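Local coordinates for uncharacterized protein (Pseudomonas aeruginosa, PDB 4E72) that is of unknown function but belongs to the DUF3298 family and probably carries a lipoprotein-type signal sequence, consistent with export from the cytoplasm, at residues E41-P46 against R126-L131; A66-Y71 against S85-K90; L151-W156 against Y194-Y199; V180-G185 against P219-G224. All coordinates share one frame; numbering follows the deposited sequence.

Contact 1 (E41-P46 against R126-L131); sequences EPQLDP and RQHKVL
His-128 reaches from the turn after strand 115-124 to the carboxylate of Glu-41, and its contacts change in kind from root to ring. Its CB lies 3.5 Å from Gln-43 OE1, which approaches obliquely, with amide and ring planes 40° apart. CG has two oxygens on one side of it, Gln-43 OE1 and Glu-41 OE2, each at 3.8 Å. The ring then makes the polar bond of the contact: His-128 ND1 donates to Glu-41 OE2 over 2.8 Å, nearly straight at 169°. OE2 accepts the N-H through its syn lone pair and lies in the ring plane, and the carboxylate and imidazole planes are themselves almost coplanar. Beyond ND1, CE1 passes 3.7 Å from the same oxygen. Glu-41 is set up for this by its bent chain: CG is anti to the backbone N, and a turn at chi2 (76°) swings the carboxylate toward the histidine. Gln-43 NE2 adds a weak bond to OE2, and Tyr-123 OH bonds to it as well, so three groups gather round one oxygen of a buried residue, the amide only weakly, which would probably favour the charged carboxylate. The type I turn from Glu-41 to Leu-44 leads into helix 44-54, while His-128 and Lys-129 form a G1 beta bulge opposite Asp-124 where strand 129-130 begins. Tyr-123 of strand 115-124 touches Gln-43, Leu-44, His-128 and Val-130, joining the start of the helix to the margin of the six-stranded sheet.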
# COMPACT_ATOMS: atom_id res chain seq x y z
N GLU A 41 13.58 -12.51 9.73
CA GLU A 41 12.67 -13.08 8.73
C GLU A 41 13.20 -12.75 7.30
O GLU A 41 12.63 -11.91 6.61
CB GLU A 41 11.24 -12.53 8.95
CG GLU A 41 10.13 -13.37 8.33
CD GLU A 41 9.75 -14.66 9.04
OE1 GLU A 41 10.08 -14.82 10.24
OE2 GLU A 41 9.06 -15.49 8.41
N PRO A 42 14.30 -13.41 6.83
CA PRO A 42 14.86 -13.07 5.51
C PRO A 42 13.95 -13.35 4.30
O PRO A 42 14.23 -12.81 3.23
CB PRO A 42 16.13 -13.92 5.42
CG PRO A 42 15.88 -15.06 6.38
CD PRO A 42 15.11 -14.45 7.50
N GLN A 43 12.86 -14.14 4.48
CA GLN A 43 11.88 -14.42 3.40
C GLN A 43 11.14 -13.15 2.99
O GLN A 43 10.68 -13.06 1.86
CB GLN A 43 10.84 -15.47 3.82
CG GLN A 43 11.42 -16.77 4.37
CD GLN A 43 10.96 -16.96 5.78
OE1 GLN A 43 9.95 -17.62 6.03
NE2 GLN A 43 11.65 -16.33 6.72
N LEU A 44 11.00 -12.19 3.92
CA LEU A 44 10.30 -10.93 3.67
C LEU A 44 11.07 -9.98 2.75
O LEU A 44 10.44 -9.21 2.03
CB LEU A 44 10.00 -10.21 5.00
CG LEU A 44 8.56 -10.22 5.50
CD1 LEU A 44 8.46 -9.56 6.87
CD2 LEU A 44 7.61 -9.52 4.53
N ASP A 45 12.42 -10.01 2.80
CA ASP A 45 13.27 -9.11 1.99
C ASP A 45 12.90 -9.20 0.46
O ASP A 45 12.56 -8.14 -0.08
CB ASP A 45 14.78 -9.37 2.23
CG ASP A 45 15.27 -9.35 3.69
OD1 ASP A 45 14.45 -9.03 4.59
OD2 ASP A 45 16.46 -9.65 3.93
N PRO A 46 12.86 -10.39 -0.23
CA PRO A 46 12.50 -10.39 -1.67
C PRO A 46 11.02 -10.12 -1.94
O PRO A 46 10.67 -9.74 -3.07
CB PRO A 46 12.88 -11.79 -2.14
CG PRO A 46 12.88 -12.63 -0.93
CD PRO A 46 13.25 -11.75 0.22
N ARG A 126 3.30 -16.49 11.72
CA ARG A 126 2.88 -17.79 12.25
C ARG A 126 2.88 -18.82 11.09
O ARG A 126 3.33 -19.94 11.29
CB ARG A 126 1.49 -17.67 12.91
CG ARG A 126 1.06 -18.87 13.75
CD ARG A 126 -0.40 -18.74 14.14
NE ARG A 126 -0.89 -19.90 14.90
CZ ARG A 126 -2.18 -20.18 15.10
NH1 ARG A 126 -3.12 -19.40 14.60
NH2 ARG A 126 -2.52 -21.25 15.80
N GLN A 127 2.45 -18.39 9.89
CA GLN A 127 2.38 -19.18 8.66
C GLN A 127 3.55 -18.91 7.67
O GLN A 127 3.74 -19.71 6.75
CB GLN A 127 1.07 -18.88 7.91
CG GLN A 127 -0.19 -19.44 8.57
CD GLN A 127 -1.41 -19.02 7.78
OE1 GLN A 127 -1.89 -19.76 6.91
NE2 GLN A 127 -1.90 -17.81 8.01
N HIS A 128 4.31 -17.79 7.83
CA HIS A 128 5.40 -17.34 6.93
C HIS A 128 4.79 -17.14 5.54
O HIS A 128 5.22 -17.72 4.54
CB HIS A 128 6.61 -18.30 6.92
CG HIS A 128 7.06 -18.72 8.29
ND1 HIS A 128 7.84 -17.89 9.08
CD2 HIS A 128 6.81 -19.87 8.97
CE1 HIS A 128 8.05 -18.56 10.20
NE2 HIS A 128 7.45 -19.76 10.18
N LYS A 129 3.73 -16.32 5.49
CA LYS A 129 2.90 -16.10 4.32
C LYS A 129 2.39 -14.67 4.21
O LYS A 129 1.99 -14.09 5.22
CB LYS A 129 1.69 -17.04 4.47
CG LYS A 129 0.79 -17.19 3.25
CD LYS A 129 -0.38 -18.12 3.58
CE LYS A 129 -1.28 -18.38 2.40
NZ LYS A 129 -2.01 -19.67 2.55
N VAL A 130 2.28 -14.17 2.98
CA VAL A 130 1.61 -12.92 2.64
C VAL A 130 0.13 -13.30 2.53
O VAL A 130 -0.20 -14.22 1.78
CB VAL A 130 2.15 -12.27 1.34
CG1 VAL A 130 1.27 -11.10 0.88
CG2 VAL A 130 3.58 -11.79 1.53
N LEU A 131 -0.75 -12.61 3.24
CA LEU A 131 -2.18 -12.88 3.17
C LEU A 131 -2.87 -12.01 2.11
O LEU A 131 -2.72 -10.79 2.10
CB LEU A 131 -2.87 -12.66 4.52
CG LEU A 131 -2.24 -13.32 5.74
CD1 LEU A 131 -2.79 -12.72 7.01
CD2 LEU A 131 -2.42 -14.85 5.73

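Contact 2 (A66-Y71 against S85-K90); sequences ASLAAY and SYLQAK
Leu-87 of strand 84-95 and Leu-68 of helix 68-78 meet through single methyl groups, Leu-87 CD1 lying 3.6 Å from Leu-68 CD2. The same Leu-87 methyl also approaches the ring of Tyr-71, 4.1 Å from its CE2 and oblique to the plane, so it fits between two side chains one helical turn apart. Two residues earlier on the strand the contact becomes polar: Tyr-71 OH and Ser-85 OG share a hydrogen bond of 2.6 Å, with the serine oxygen at the edge of the ring and in its plane. Each group points across because its first torsion runs anti to the backbone N, at 169° for Tyr-71 and 172° for Ser-85. Behind this first shell, Ser-67 caps the helix, its OG accepting from Ala-70 N at 3.1 Å, which fixes the opening turn that carries both Leu-68 and Tyr-71. Leu-53 of helix 44-54 touches both of these residues, and Thr-56 touches Tyr-71 and Leu-87. On the strand side, Ser-85 and Leu-87 are held by backbone bonds to strand 30-37. The arrangement is that of a helix laid on one face of a beta sheet: Ser-85 and Leu-87 point to the helix, while Tyr-86 between them points to the other face.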
# COMPACT_ATOMS: atom_id res chain seq x y z
N ALA A 66 14.83 -7.37 -12.62
CA ALA A 66 15.15 -8.42 -11.64
C ALA A 66 15.36 -7.90 -10.22
O ALA A 66 15.32 -8.69 -9.27
CB ALA A 66 16.40 -9.16 -12.08
N SER A 67 15.66 -6.60 -10.06
CA SER A 67 15.97 -6.02 -8.77
C SER A 67 15.77 -4.52 -8.78
O SER A 67 15.73 -3.89 -9.84
CB SER A 67 17.42 -6.32 -8.41
OG SER A 67 18.32 -5.70 -9.32
N LEU A 68 15.71 -3.96 -7.57
CA LEU A 68 15.59 -2.52 -7.38
C LEU A 68 16.83 -1.78 -7.93
O LEU A 68 16.67 -0.68 -8.44
CB LEU A 68 15.33 -2.18 -5.90
CG LEU A 68 13.88 -2.42 -5.48
CD1 LEU A 68 13.73 -2.38 -3.97
CD2 LEU A 68 12.91 -1.41 -6.17
N ALA A 69 18.04 -2.41 -7.90
CA ALA A 69 19.27 -1.80 -8.47
C ALA A 69 19.19 -1.83 -9.99
O ALA A 69 19.65 -0.89 -10.63
CB ALA A 69 20.50 -2.55 -7.99
N ALA A 70 18.63 -2.92 -10.58
CA ALA A 70 18.44 -3.00 -12.03
C ALA A 70 17.41 -1.94 -12.47
O ALA A 70 17.61 -1.30 -13.49
CB ALA A 70 18.00 -4.40 -12.45
N TYR A 71 16.34 -1.74 -11.67
CA TYR A 71 15.30 -0.73 -11.98
C TYR A 71 15.90 0.69 -11.95
O TYR A 71 15.64 1.47 -12.86
CB TYR A 71 14.10 -0.80 -11.00
CG TYR A 71 13.17 0.39 -11.13
CD1 TYR A 71 12.32 0.52 -12.23
CD2 TYR A 71 13.19 1.43 -10.20
CE1 TYR A 71 11.51 1.64 -12.38
CE2 TYR A 71 12.40 2.57 -10.36
CZ TYR A 71 11.54 2.65 -11.44
OH TYR A 71 10.69 3.72 -11.58
N SER A 85 11.57 9.16 -9.81
CA SER A 85 10.90 7.97 -9.36
C SER A 85 11.24 7.75 -7.88
O SER A 85 12.42 7.77 -7.50
CB SER A 85 11.29 6.77 -10.24
OG SER A 85 10.80 5.55 -9.71
N TYR A 86 10.19 7.59 -7.04
CA TYR A 86 10.26 7.36 -5.59
C TYR A 86 9.57 6.08 -5.26
O TYR A 86 8.44 5.87 -5.70
CB TYR A 86 9.58 8.51 -4.79
CG TYR A 86 10.24 9.87 -4.89
CD1 TYR A 86 10.01 10.70 -5.98
CD2 TYR A 86 11.02 10.36 -3.85
CE1 TYR A 86 10.61 11.95 -6.08
CE2 TYR A 86 11.62 11.62 -3.93
CZ TYR A 86 11.41 12.42 -5.05
OH TYR A 86 11.99 13.66 -5.13
N LEU A 87 10.22 5.23 -4.48
CA LEU A 87 9.68 3.96 -4.00
C LEU A 87 9.96 3.83 -2.52
O LEU A 87 11.10 4.09 -2.07
CB LEU A 87 10.27 2.74 -4.74
CG LEU A 87 9.88 2.52 -6.20
CD1 LEU A 87 10.78 1.47 -6.80
CD2 LEU A 87 8.43 2.10 -6.35
N GLN A 88 8.94 3.47 -1.75
CA GLN A 88 9.11 3.38 -0.31
C GLN A 88 8.29 2.24 0.30
O GLN A 88 7.11 2.05 -0.02
CB GLN A 88 8.76 4.72 0.36
CG GLN A 88 8.98 4.70 1.87
CD GLN A 88 8.25 5.81 2.54
OE1 GLN A 88 8.74 6.93 2.63
NE2 GLN A 88 7.05 5.52 3.03
N ALA A 89 8.95 1.52 1.20
CA ALA A 89 8.39 0.44 2.00
C ALA A 89 8.70 0.73 3.45
O ALA A 89 9.87 0.99 3.79
CB ALA A 89 8.98 -0.90 1.59
N LYS A 90 7.65 0.78 4.28
CA LYS A 90 7.79 1.01 5.72
C LYS A 90 6.79 0.14 6.50
O LYS A 90 5.70 -0.18 6.01
CB LYS A 90 7.67 2.50 6.12
CG LYS A 90 6.33 3.16 5.84
CD LYS A 90 6.17 4.45 6.63
CE LYS A 90 4.71 4.82 6.81
NZ LYS A 90 4.53 6.01 7.70

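Contact 3 (L151-W156 against Y194-Y199); sequences LAHKAW and YSIAPY
The imidazole of His-153 and the indole of Trp-156, one turn apart on helix 142-159, present their far ends to the loop residues Ile-196 and Ala-197. Around the histidine the loop is met at the ring edge: Ile-196 CD1 lies near the ring plane, 4.2 Å from His-153 CD2, and a water lies in that plane, 2.9 Å from His-153 NE2. The ring also meets that of Phe-174, their planes inclined at about 40°. Trp-156 touches with the outer corner of its six-membered ring, CH2 coming 4.0 Å from Ala-197 CB in an oblique approach. The water is the polar link between the two segments. It bridges His-153 NE2 to the backbone carbonyl of Ile-196, donating to that oxygen over 2.7 Å, so the imidazole and the carbonyl of a buried loop residue are coupled without direct contact. Both segments belong to the DUF3298 region, where the helix packs against strand 205-208 of the small three-stranded antiparallel sheet; Leu-206 of that strand touches His-153, Trp-156 and Ile-196 alike. Both aromatic residues extend away from the helix because CG is anti to the backbone N, at -176° in His-153 and 178° in Trp-156. Ile-196 takes the less common setting, with CG1 lodged between its backbone N and carbonyl carbon, and its side chain runs past the imidazole in the opposite direction. Ala-197 and Pro-198 continue onto Phe-168 of helix 166-171, while Ser-195 OG is hydrogen-bonded to Asp-192 O within the same loop.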
# COMPACT_ATOMS: atom_id res chain seq x y z
N LEU A 151 -20.67 0.33 4.08
CA LEU A 151 -21.07 1.01 5.32
C LEU A 151 -19.93 1.95 5.78
O LEU A 151 -20.20 3.10 6.14
CB LEU A 151 -21.46 -0.03 6.41
CG LEU A 151 -21.80 0.49 7.82
CD1 LEU A 151 -23.00 1.44 7.82
CD2 LEU A 151 -22.00 -0.68 8.78
N ALA A 152 -18.67 1.46 5.72
CA ALA A 152 -17.46 2.22 6.05
C ALA A 152 -17.27 3.42 5.08
O ALA A 152 -16.72 4.45 5.47
CB ALA A 152 -16.24 1.31 6.00
N HIS A 153 -17.77 3.28 3.82
CA HIS A 153 -17.77 4.34 2.84
C HIS A 153 -18.73 5.44 3.31
O HIS A 153 -18.37 6.63 3.28
CB HIS A 153 -18.15 3.83 1.45
CG HIS A 153 -18.08 4.88 0.37
ND1 HIS A 153 -19.21 5.31 -0.31
CD2 HIS A 153 -17.01 5.59 -0.08
CE1 HIS A 153 -18.80 6.24 -1.16
NE2 HIS A 153 -17.49 6.44 -1.06
N LYS A 154 -19.94 5.04 3.76
CA LYS A 154 -20.98 5.95 4.24
C LYS A 154 -20.48 6.72 5.47
O LYS A 154 -20.67 7.94 5.53
CB LYS A 154 -22.29 5.20 4.53
CG LYS A 154 -22.87 4.50 3.31
CD LYS A 154 -24.12 5.17 2.76
CE LYS A 154 -24.92 4.23 1.89
NZ LYS A 154 -25.47 3.07 2.65
N ALA A 155 -19.76 6.03 6.38
CA ALA A 155 -19.16 6.66 7.55
C ALA A 155 -18.09 7.67 7.13
O ALA A 155 -18.05 8.75 7.70
CB ALA A 155 -18.57 5.61 8.48
N TRP A 156 -17.27 7.34 6.11
CA TRP A 156 -16.22 8.20 5.55
C TRP A 156 -16.83 9.45 4.90
O TRP A 156 -16.27 10.54 5.05
CB TRP A 156 -15.36 7.43 4.54
CG TRP A 156 -14.30 8.26 3.89
CD1 TRP A 156 -13.05 8.52 4.37
CD2 TRP A 156 -14.39 8.94 2.62
NE1 TRP A 156 -12.38 9.36 3.50
CE2 TRP A 156 -13.18 9.64 2.43
CE3 TRP A 156 -15.40 9.04 1.64
CZ2 TRP A 156 -12.94 10.43 1.30
CZ3 TRP A 156 -15.17 9.83 0.52
CH2 TRP A 156 -13.95 10.50 0.35
N TYR A 194 -7.83 9.34 -7.00
CA TYR A 194 -8.73 9.43 -8.14
C TYR A 194 -9.57 8.15 -8.37
O TYR A 194 -9.95 7.90 -9.50
CB TYR A 194 -7.89 9.75 -9.41
CG TYR A 194 -8.60 10.59 -10.44
CD1 TYR A 194 -8.93 11.92 -10.19
CD2 TYR A 194 -8.86 10.08 -11.71
CE1 TYR A 194 -9.52 12.72 -11.17
CE2 TYR A 194 -9.43 10.87 -12.71
CZ TYR A 194 -9.78 12.18 -12.42
OH TYR A 194 -10.41 12.94 -13.37
N SER A 195 -9.91 7.38 -7.31
CA SER A 195 -10.76 6.19 -7.50
C SER A 195 -12.14 6.42 -6.89
O SER A 195 -13.12 6.08 -7.54
CB SER A 195 -10.11 4.94 -6.91
OG SER A 195 -9.81 5.12 -5.54
N ILE A 196 -12.21 6.96 -5.64
CA ILE A 196 -13.46 7.27 -4.93
C ILE A 196 -13.50 8.75 -4.51
O ILE A 196 -14.44 9.18 -3.82
CB ILE A 196 -13.74 6.32 -3.71
CG1 ILE A 196 -12.58 6.35 -2.65
CG2 ILE A 196 -14.12 4.89 -4.19
CD1 ILE A 196 -13.00 5.97 -1.22
N ALA A 197 -12.50 9.55 -4.94
CA ALA A 197 -12.42 10.98 -4.60
C ALA A 197 -11.43 11.69 -5.49
O ALA A 197 -10.51 11.03 -5.95
CB ALA A 197 -12.01 11.15 -3.14
N PRO A 198 -11.47 13.03 -5.62
CA PRO A 198 -10.41 13.73 -6.40
C PRO A 198 -9.07 13.65 -5.67
O PRO A 198 -9.03 13.29 -4.49
CB PRO A 198 -10.91 15.19 -6.47
CG PRO A 198 -12.33 15.17 -6.04
CD PRO A 198 -12.49 13.98 -5.11
N TYR A 199 -7.98 14.00 -6.36
CA TYR A 199 -6.60 14.01 -5.83
C TYR A 199 -6.45 14.83 -4.55
O TYR A 199 -5.64 14.47 -3.71
CB TYR A 199 -5.63 14.55 -6.88
CG TYR A 199 -4.95 13.49 -7.71
CD1 TYR A 199 -5.61 12.88 -8.77
CD2 TYR A 199 -3.63 13.13 -7.47
CE1 TYR A 199 -5.00 11.88 -9.53
CE2 TYR A 199 -2.99 12.16 -8.25
CZ TYR A 199 -3.68 11.52 -9.26
OH TYR A 199 -3.06 10.56 -10.03
O HOH W 1 -16.84 8.57 -2.87

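Contact 4 (V180-G185 against P219-G224); sequences VALTFG and PNLFPG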
# COMPACT_ATOMS: atom_id res chain seq x y z
N VAL A 180 -6.01 -3.72 1.33
CA VAL A 180 -6.70 -4.03 2.57
C VAL A 180 -5.66 -4.37 3.59
O VAL A 180 -4.86 -5.27 3.34
CB VAL A 180 -7.71 -5.21 2.36
CG1 VAL A 180 -8.36 -5.66 3.69
CG2 VAL A 180 -8.78 -4.88 1.33
N ALA A 181 -5.66 -3.71 4.76
CA ALA A 181 -4.69 -4.02 5.80
C ALA A 181 -5.37 -4.45 7.10
O ALA A 181 -6.37 -3.83 7.52
CB ALA A 181 -3.80 -2.85 6.06
N LEU A 182 -4.81 -5.50 7.74
CA LEU A 182 -5.28 -6.01 9.01
C LEU A 182 -4.67 -5.15 10.14
O LEU A 182 -3.84 -5.62 10.93
CB LEU A 182 -4.97 -7.51 9.19
CG LEU A 182 -5.76 -8.51 8.29
CD1 LEU A 182 -5.27 -9.93 8.52
CD2 LEU A 182 -7.28 -8.45 8.56
N THR A 183 -5.07 -3.86 10.19
CA THR A 183 -4.59 -2.93 11.21
C THR A 183 -5.27 -3.31 12.56
O THR A 183 -6.24 -4.08 12.59
CB THR A 183 -4.76 -1.48 10.74
OG1 THR A 183 -6.01 -1.34 10.07
CG2 THR A 183 -3.66 -1.05 9.77
N PHE A 184 -4.67 -2.88 13.66
CA PHE A 184 -5.12 -3.29 14.99
C PHE A 184 -6.49 -2.71 15.39
O PHE A 184 -7.30 -3.44 15.94
CB PHE A 184 -4.06 -2.95 16.05
CG PHE A 184 -4.38 -3.41 17.44
CD1 PHE A 184 -3.99 -4.67 17.87
CD2 PHE A 184 -5.04 -2.58 18.34
CE1 PHE A 184 -4.31 -5.12 19.16
CE2 PHE A 184 -5.35 -3.02 19.64
CZ PHE A 184 -4.98 -4.29 20.04
N GLY A 185 -6.74 -1.43 15.08
CA GLY A 185 -7.97 -0.75 15.50
C GLY A 185 -9.22 -1.10 14.76
O GLY A 185 -10.31 -1.11 15.34
N PRO A 219 -11.62 -15.68 12.47
CA PRO A 219 -11.45 -15.21 13.87
C PRO A 219 -9.99 -15.12 14.37
O PRO A 219 -9.69 -14.25 15.19
CB PRO A 219 -12.22 -16.24 14.69
CG PRO A 219 -13.19 -16.85 13.73
CD PRO A 219 -12.51 -16.85 12.40
N ASN A 220 -9.09 -16.01 13.89
CA ASN A 220 -7.67 -16.07 14.26
C ASN A 220 -6.84 -14.86 13.78
O ASN A 220 -5.67 -14.72 14.16
CB ASN A 220 -7.03 -17.36 13.71
CG ASN A 220 -7.43 -17.73 12.28
OD1 ASN A 220 -8.45 -18.40 12.03
ND2 ASN A 220 -6.60 -17.36 11.31
N LEU A 221 -7.44 -14.00 12.94
CA LEU A 221 -6.81 -12.81 12.39
C LEU A 221 -7.32 -11.54 13.08
O LEU A 221 -6.86 -10.44 12.75
CB LEU A 221 -7.03 -12.73 10.86
CG LEU A 221 -6.34 -13.81 10.03
CD1 LEU A 221 -6.81 -13.76 8.59
CD2 LEU A 221 -4.81 -13.67 10.11
N PHE A 222 -8.30 -11.69 14.00
CA PHE A 222 -8.80 -10.57 14.80
C PHE A 222 -7.69 -10.14 15.76
O PHE A 222 -6.88 -10.98 16.19
CB PHE A 222 -10.08 -10.93 15.58
CG PHE A 222 -11.38 -10.72 14.83
CD1 PHE A 222 -11.60 -11.32 13.58
CD2 PHE A 222 -12.42 -9.99 15.40
CE1 PHE A 222 -12.82 -11.15 12.91
CE2 PHE A 222 -13.65 -9.86 14.74
CZ PHE A 222 -13.82 -10.40 13.48
N PRO A 223 -7.59 -8.83 16.09
CA PRO A 223 -6.50 -8.39 16.96
C PRO A 223 -6.66 -8.92 18.40
O PRO A 223 -7.78 -9.15 18.88
CB PRO A 223 -6.59 -6.87 16.89
CG PRO A 223 -7.98 -6.57 16.51
CD PRO A 223 -8.44 -7.70 15.65
N GLY A 224 -5.52 -9.15 19.03
CA GLY A 224 -5.45 -9.64 20.40
C GLY A 224 -5.77 -8.51 21.36
O GLY A 224 -4.94 -7.63 21.57
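The carbonyl oxygen of Gly-224 sits at the edge of the Phe-184 ring and in its plane, 3.5 Å from CE1 and 3.7 Å from CZ, an approach that sets a partly negative oxygen against the ring's C-H rim. A second carbonyl works in the reverse direction: Phe-184 O lies 3.3 Å from Pro-223 CG, so each segment offers a backbone oxygen to carbon atoms of the other. Pro-223 is also packed by the phenyl ring itself, its CB standing 3.5 Å from Phe-184 CD1 and placed obliquely to the ring. This reach depends on the first torsion of Phe-184, which carries CG anti to the backbone N (-176°) and turns one side of the ring to Pro-223 and its outer edge to Gly-224. Farther back, the contact is between leucines. Leu-182 CD1 nestles into the branched side chain of Leu-221, 4.1 Å from its CB and similarly close to both of its terminal methyls. Leu-182 is the centre of an inverse gamma turn, through which the chain leaves strand 179-181. Backbone polar groups on both sides are tied to strand 84-95 and the turn after it, through Phe-184 N to Glu-93, Leu-182 O to His-95 and Gly-224 N to Asp-96. The C-terminal segment, which opens with a short 3-10 turn, lies against the exit of strand 179-181, an outermost strand of the small antiparallel sheet, with Tyr-210 touching both Leu-182 and Pro-223.

Contacts 1 and 2 both reach the six-stranded sheet, contact 2 with a helix on its face and contact 1 with the turn leading into another helix at its margin; contact 2 is nested within the loop that contact 1 closes. Contact 2 is buried and mainly apolar with one hydroxyl pair, whereas contact 1, partly exposed, relies on a histidine-carboxylate hydrogen bond. Contacts 3 and 4 both concern the part of the chain that holds the three-stranded sheet: contact 3 is buried and water-bridged, while contact 4 is partly exposed and has no hydrogen bond between its segments. Contacts 1 and 4 touch each other, where Leu-131 packs on Leu-182 and Leu-221. Contact 3 lies across the chain's centre from contacts 1 and 2.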